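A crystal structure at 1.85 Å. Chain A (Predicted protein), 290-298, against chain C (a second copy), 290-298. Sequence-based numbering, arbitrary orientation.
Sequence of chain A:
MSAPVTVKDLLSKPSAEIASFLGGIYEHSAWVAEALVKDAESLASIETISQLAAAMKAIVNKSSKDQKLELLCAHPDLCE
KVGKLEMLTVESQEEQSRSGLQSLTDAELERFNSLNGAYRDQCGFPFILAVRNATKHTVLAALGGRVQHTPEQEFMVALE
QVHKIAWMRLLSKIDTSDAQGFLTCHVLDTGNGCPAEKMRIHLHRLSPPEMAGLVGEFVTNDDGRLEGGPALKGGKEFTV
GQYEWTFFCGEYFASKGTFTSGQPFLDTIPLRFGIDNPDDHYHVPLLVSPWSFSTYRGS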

ATOM      1  N   PRO A 290       8.461   7.956  -6.346  1.00  7.88           N
ATOM      2  CA  PRO A 290       9.834   7.520  -6.630  1.00 12.41           C
ATOM      3  C   PRO A 290      10.375   6.494  -5.627  1.00 10.43           C
ATOM      4  O   PRO A 290      11.414   5.876  -5.889  1.00 10.00           O
ATOM      5  CB  PRO A 290      10.640   8.825  -6.548  1.00 13.19           C
ATOM      6  CG  PRO A 290       9.663   9.881  -6.885  1.00  9.34           C
ATOM      7  CD  PRO A 290       8.357   9.425  -6.286  1.00 15.86           C
ATOM      8  N   TRP A 291       9.680   6.311  -4.506  1.00  6.46           N
ATOM      9  CA  TRP A 291      10.228   5.545  -3.388  1.00  6.03           C
ATOM     10  C   TRP A 291       9.331   4.398  -2.947  1.00  9.52           C
ATOM     11  O   TRP A 291       9.605   3.738  -1.945  1.00  8.99           O
ATOM     12  CB  TRP A 291      10.485   6.472  -2.199  1.00  9.01           C
ATOM     13  CG  TRP A 291      11.143   7.759  -2.595  1.00 11.45           C
ATOM     14  CD1 TRP A 291      10.532   8.966  -2.780  1.00 12.17           C
ATOM     15  CD2 TRP A 291      12.538   7.969  -2.868  1.00 14.69           C
ATOM     16  NE1 TRP A 291      11.458   9.912  -3.146  1.00 13.48           N
ATOM     17  CE2 TRP A 291      12.696   9.325  -3.206  1.00  7.73           C
ATOM     18  CE3 TRP A 291      13.665   7.142  -2.855  1.00 14.73           C
ATOM     19  CZ2 TRP A 291      13.936   9.876  -3.531  1.00 17.52           C
ATOM     20  CZ3 TRP A 291      14.902   7.693  -3.176  1.00 15.19           C
ATOM     21  CH2 TRP A 291      15.023   9.043  -3.512  1.00 17.54           C
ATOM     22  N   SER A 292       8.265   4.152  -3.698  1.00  3.53           N
ATOM     23  CA  SER A 292       7.309   3.117  -3.310  1.00  5.94           C
ATOM     24  C   SER A 292       6.401   2.752  -4.462  1.00 10.35           C
ATOM     25  O   SER A 292       6.160   3.569  -5.352  1.00  8.88           O
ATOM     26  CB  SER A 292       6.470   3.594  -2.124  1.00 11.74           C
ATOM     27  OG  SER A 292       5.584   4.625  -2.537  1.00 14.83           O
ATOM     28  N   PHE A 293       5.883   1.530  -4.459  1.00  7.91           N
ATOM     29  CA  PHE A 293       4.816   1.226  -5.384  1.00 13.34           C
ATOM     30  C   PHE A 293       3.983   0.054  -4.894  1.00 11.24           C
ATOM     31  O   PHE A 293       4.409  -0.727  -4.035  1.00  4.94           O
ATOM     32  CB  PHE A 293       5.356   0.977  -6.807  1.00 10.73           C
ATOM     33  CG  PHE A 293       6.065  -0.337  -7.002  1.00 13.47           C
ATOM     34  CD1 PHE A 293       5.378  -1.446  -7.468  1.00 14.84           C
ATOM     35  CD2 PHE A 293       7.428  -0.442  -6.802  1.00 16.13           C
ATOM     36  CE1 PHE A 293       6.027  -2.650  -7.677  1.00 18.38           C
ATOM     37  CE2 PHE A 293       8.089  -1.642  -7.019  1.00 18.63           C
ATOM     38  CZ  PHE A 293       7.387  -2.748  -7.447  1.00 20.71           C
ATOM     39  N   SER A 294       2.774  -0.035  -5.431  1.00  8.29           N
ATOM     40  CA  SER A 294       1.865  -1.107  -5.060  1.00  7.54           C
ATOM     41  C   SER A 294       0.885  -1.394  -6.187  1.00 11.84           C
ATOM     42  O   SER A 294       0.684  -0.582  -7.092  1.00 11.43           O
ATOM     43  CB  SER A 294       1.102  -0.756  -3.779  1.00 12.84           C
ATOM     44  OG  SER A 294       0.341   0.425  -3.944  1.00 27.78           O
ATOM     45  N   THR A 295       0.272  -2.565  -6.125  1.00  6.13           N
ATOM     46  CA  THR A 295      -0.724  -2.947  -7.098  1.00  6.87           C
ATOM     47  C   THR A 295      -1.680  -3.925  -6.437  1.00 11.22           C
ATOM     48  O   THR A 295      -1.437  -4.388  -5.315  1.00  8.48           O
ATOM     49  CB  THR A 295      -0.097  -3.591  -8.342  1.00  4.92           C
ATOM     50  OG1 THR A 295      -1.120  -3.894  -9.294  1.00 13.75           O
ATOM     51  CG2 THR A 295       0.609  -4.881  -7.962  1.00 13.35           C
ATOM     52  N   TYR A 296      -2.766  -4.222  -7.136  1.00  7.74           N
ATOM     53  CA  TYR A 296      -3.768  -5.160  -6.643  1.00  7.56           C
ATOM     54  C   TYR A 296      -4.610  -5.682  -7.799  1.00 11.32           C
ATOM     55  O   TYR A 296      -4.605  -5.108  -8.888  1.00  9.98           O
ATOM     56  CB  TYR A 296      -4.664  -4.489  -5.602  1.00  9.51           C
ATOM     57  CG  TYR A 296      -5.376  -3.249  -6.109  1.00  9.95           C
ATOM     58  CD1 TYR A 296      -6.622  -3.339  -6.719  1.00 18.61           C
ATOM     59  CD2 TYR A 296      -4.810  -1.987  -5.965  1.00 22.17           C
ATOM     60  CE1 TYR A 296      -7.282  -2.213  -7.176  1.00 19.98           C
ATOM     61  CE2 TYR A 296      -5.465  -0.853  -6.423  1.00 25.77           C
ATOM     62  CZ  TYR A 296      -6.699  -0.975  -7.025  1.00 30.79           C
ATOM     63  OH  TYR A 296      -7.355   0.144  -7.485  1.00 34.19           O
ATOM     64  N   ARG A 297      -5.344  -6.763  -7.553  1.00  9.18           N
ATOM     65  CA  ARG A 297      -6.288  -7.294  -8.529  1.00 12.23           C
ATOM     66  C   ARG A 297      -7.606  -6.519  -8.439  1.00 17.74           C
ATOM     67  O   ARG A 297      -8.402  -6.728  -7.521  1.00  9.14           O
ATOM     68  CB  ARG A 297      -6.510  -8.796  -8.291  1.00 11.73           C
ATOM     69  CG  ARG A 297      -7.201  -9.575  -9.433  1.00 18.39           C
ATOM     70  CD  ARG A 297      -8.708  -9.356  -9.467  1.00 30.18           C
ATOM     71  NE  ARG A 297      -9.414 -10.362 -10.257  1.00 24.87           N
ATOM     72  CZ  ARG A 297     -10.397 -10.090 -11.113  1.00 28.55           C
ATOM     73  NH1 ARG A 297     -10.984 -11.074 -11.780  1.00 24.94           N
ATOM     74  NH2 ARG A 297     -10.789  -8.837 -11.308  1.00 19.36           N
ATOM     75  N   GLY A 298      -7.830  -5.613  -9.384  1.00 13.14           N
ATOM     76  CA  GLY A 298      -9.057  -4.836  -9.398  1.00 15.54           C
ATOM     77  C   GLY A 298     -10.080  -5.336 -10.400  1.00 12.78           C
ATOM     78  O   GLY A 298      -9.844  -6.302 -11.124  1.00 13.18           O
TER
ATOM     79  N   PRO C 290      -2.169 -12.913  -1.863  1.00  5.17           N
ATOM     80  CA  PRO C 290      -2.347 -13.489  -3.202  1.00  6.80           C
ATOM     81  C   PRO C 290      -2.897 -12.481  -4.220  1.00  5.05           C
ATOM     82  O   PRO C 290      -2.834 -12.740  -5.422  1.00  6.60           O
ATOM     83  CB  PRO C 290      -3.372 -14.610  -2.972  1.00 12.66           C
ATOM     84  CG  PRO C 290      -3.239 -14.958  -1.541  1.00  8.50           C
ATOM     85  CD  PRO C 290      -2.885 -13.685  -0.833  1.00  8.09           C
ATOM     86  N   TRP C 291      -3.417 -11.355  -3.738  1.00  4.01           N
ATOM     87  CA  TRP C 291      -4.160 -10.416  -4.588  1.00  6.26           C
ATOM     88  C   TRP C 291      -3.596  -8.996  -4.640  1.00  8.89           C
ATOM     89  O   TRP C 291      -4.183  -8.106  -5.267  1.00  6.64           O
ATOM     90  CB  TRP C 291      -5.602 -10.350  -4.110  1.00  5.35           C
ATOM     91  CG  TRP C 291      -6.161 -11.701  -3.856  1.00  8.00           C
ATOM     92  CD1 TRP C 291      -6.382 -12.288  -2.640  1.00  6.95           C
ATOM     93  CD2 TRP C 291      -6.553 -12.654  -4.842  1.00  5.74           C
ATOM     94  NE1 TRP C 291      -6.905 -13.543  -2.814  1.00  6.97           N
ATOM     95  CE2 TRP C 291      -7.019 -13.793  -4.158  1.00  4.70           C
ATOM     96  CE3 TRP C 291      -6.569 -12.651  -6.239  1.00 10.25           C
ATOM     97  CZ2 TRP C 291      -7.483 -14.925  -4.826  1.00 10.60           C
ATOM     98  CZ3 TRP C 291      -7.034 -13.771  -6.901  1.00 12.15           C
ATOM     99  CH2 TRP C 291      -7.484 -14.893  -6.195  1.00 10.73           C
ATOM    100  N   SER C 292      -2.468  -8.777  -3.979  1.00  7.38           N
ATOM    101  CA  SER C 292      -1.898  -7.438  -3.892  1.00  7.82           C
ATOM    102  C   SER C 292      -0.466  -7.506  -3.413  1.00  8.47           C
ATOM    103  O   SER C 292      -0.079  -8.459  -2.757  1.00  8.78           O
ATOM    104  CB  SER C 292      -2.699  -6.571  -2.929  1.00 15.35           C
ATOM    105  OG  SER C 292      -2.693  -7.163  -1.637  1.00 14.80           O
ATOM    106  N   PHE C 293       0.323  -6.492  -3.737  1.00  4.62           N
ATOM    107  CA  PHE C 293       1.601  -6.350  -3.064  1.00  7.94           C
ATOM    108  C   PHE C 293       2.076  -4.912  -3.125  1.00 13.76           C
ATOM    109  O   PHE C 293       1.604  -4.121  -3.945  1.00  7.16           O
ATOM    110  CB  PHE C 293       2.655  -7.314  -3.643  1.00 10.63           C
ATOM    111  CG  PHE C 293       3.188  -6.925  -4.997  1.00 12.11           C
ATOM    112  CD1 PHE C 293       4.299  -6.097  -5.111  1.00 14.41           C
ATOM    113  CD2 PHE C 293       2.615  -7.427  -6.153  1.00 17.26           C
ATOM    114  CE1 PHE C 293       4.799  -5.754  -6.346  1.00 24.63           C
ATOM    115  CE2 PHE C 293       3.116  -7.087  -7.396  1.00 24.60           C
ATOM    116  CZ  PHE C 293       4.205  -6.247  -7.492  1.00 19.71           C
ATOM    117  N   SER C 294       2.991  -4.585  -2.222  1.00  8.38           N
ATOM    118  CA  SER C 294       3.558  -3.253  -2.132  1.00  8.97           C
ATOM    119  C   SER C 294       5.000  -3.349  -1.684  1.00 13.64           C
ATOM    120  O   SER C 294       5.404  -4.328  -1.052  1.00  7.70           O
ATOM    121  CB  SER C 294       2.763  -2.389  -1.156  1.00 11.03           C
ATOM    122  OG  SER C 294       2.518  -3.102   0.040  1.00 28.00           O
ATOM    123  N   THR C 295       5.775  -2.327  -2.015  1.00  7.68           N
ATOM    124  CA  THR C 295       7.141  -2.249  -1.541  1.00  7.06           C
ATOM    125  C   THR C 295       7.547  -0.790  -1.434  1.00 11.81           C
ATOM    126  O   THR C 295       6.852   0.104  -1.934  1.00  8.81           O
ATOM    127  CB  THR C 295       8.108  -2.989  -2.465  1.00  9.22           C
ATOM    128  OG1 THR C 295       9.409  -3.032  -1.860  1.00 17.65           O
ATOM    129  CG2 THR C 295       8.209  -2.266  -3.788  1.00 14.28           C
ATOM    130  N   TYR C 296       8.675  -0.545  -0.784  1.00  7.70           N
ATOM    131  CA  TYR C 296       9.125   0.818  -0.573  1.00 10.37           C
ATOM    132  C   TYR C 296      10.598   0.850  -0.220  1.00 15.51           C
ATOM    133  O   TYR C 296      11.192  -0.181   0.096  1.00 12.44           O
ATOM    134  CB  TYR C 296       8.311   1.486   0.535  1.00 14.64           C
ATOM    135  CG  TYR C 296       8.308   0.715   1.835  1.00 19.81           C
ATOM    136  CD1 TYR C 296       9.352   0.843   2.748  1.00 25.17           C
ATOM    137  CD2 TYR C 296       7.262  -0.142   2.153  1.00 31.88           C
ATOM    138  CE1 TYR C 296       9.352   0.141   3.937  1.00 31.50           C
ATOM    139  CE2 TYR C 296       7.255  -0.851   3.338  1.00 28.20           C
ATOM    140  CZ  TYR C 296       8.301  -0.705   4.227  1.00 40.68           C
ATOM    141  OH  TYR C 296       8.295  -1.410   5.410  1.00 44.18           O
ATOM    142  N   ARG C 297      11.165   2.048  -0.275  1.00  8.69           N
ATOM    143  CA  ARG C 297      12.547   2.292   0.119  1.00  8.11           C
ATOM    144  C   ARG C 297      12.629   2.492   1.630  1.00 17.01           C
ATOM    145  O   ARG C 297      12.256   3.542   2.146  1.00 26.10           O
ATOM    146  CB  ARG C 297      13.097   3.515  -0.636  1.00 10.81           C
ATOM    147  CG  ARG C 297      14.290   4.226   0.014  1.00 28.17           C
ATOM    148  CD  ARG C 297      15.556   3.398   0.009  1.00 22.14           C
ATOM    149  NE  ARG C 297      16.740   4.248   0.170  1.00 38.31           N
ATOM    150  CZ  ARG C 297      17.558   4.228   1.219  1.00 31.99           C
ATOM    151  NH1 ARG C 297      18.604   5.046   1.258  1.00 26.29           N
ATOM    152  NH2 ARG C 297      17.346   3.390   2.228  1.00 23.16           N
ATOM    153  N   GLY C 298      13.095   1.468   2.340  1.00 12.29           N
ATOM    154  CA  GLY C 298      13.274   1.572   3.778  1.00 23.25           C
ATOM    155  C   GLY C 298      14.723   1.810   4.184  1.00 20.48           C
ATOM    156  O   GLY C 298      15.644   1.674   3.371  1.00 21.15           O
TER

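How does chain C enter the contact? Pro C290 stays out of reach, and Trp C291 makes the first link through its backbone: Arg A297 N donates to Trp C291 O at 2.9 Å. The indole meets Arg A297 at its edge, with CE3 of Trp C291 4.4 Å from CB of Arg A297. Next, Ser C292 faces Tyr A296 in a non-hydrogen-bonded pair, their CB atoms 3.9 Å apart.

What does Phe C293 add? Its backbone bonds twice to one residue: Phe C293 N donates to Thr A295 O at 3.2 Å, and Thr A295 N donates to Phe C293 O at 3.0 Å. Although its CA-to-CB bond points to one face of the sheet, its ring comes nearer to chain A. There CE2 of Phe C293 packs 3.4 Å from CG2 of Thr A295, and CE1 of Phe C293 lies 3.6 Å from CE1 of Phe A293. The two phenyl rings meet rim to rim, their planes at 82°, so neither covers the face of the other.

Where is the centre of the pairing? Ser C294 sits opposite Ser A294, its own counterpart, with CA atoms 4.0 Å apart and CB atoms 3.5 Å apart. The antiparallel strands therefore repeat the same pairings on both sides of this point, with the chains exchanged.

How does the pattern finish? Thr C295 N donates to Phe A293 O at 2.9 Å, and Phe A293 N donates to Thr C295 O at 3.1 Å. CG2 of Thr C295 packs 3.3 Å from CE2 of Phe A293. Tyr C296 pairs with Ser A292, but its side-chain end leads away. Arg C297 N closes the ladder, donating to Trp A291 O at 2.8 Å; its side-chain end leads away, NH2 of Arg C297 donating to O of Gly C298 at 2.7 Å.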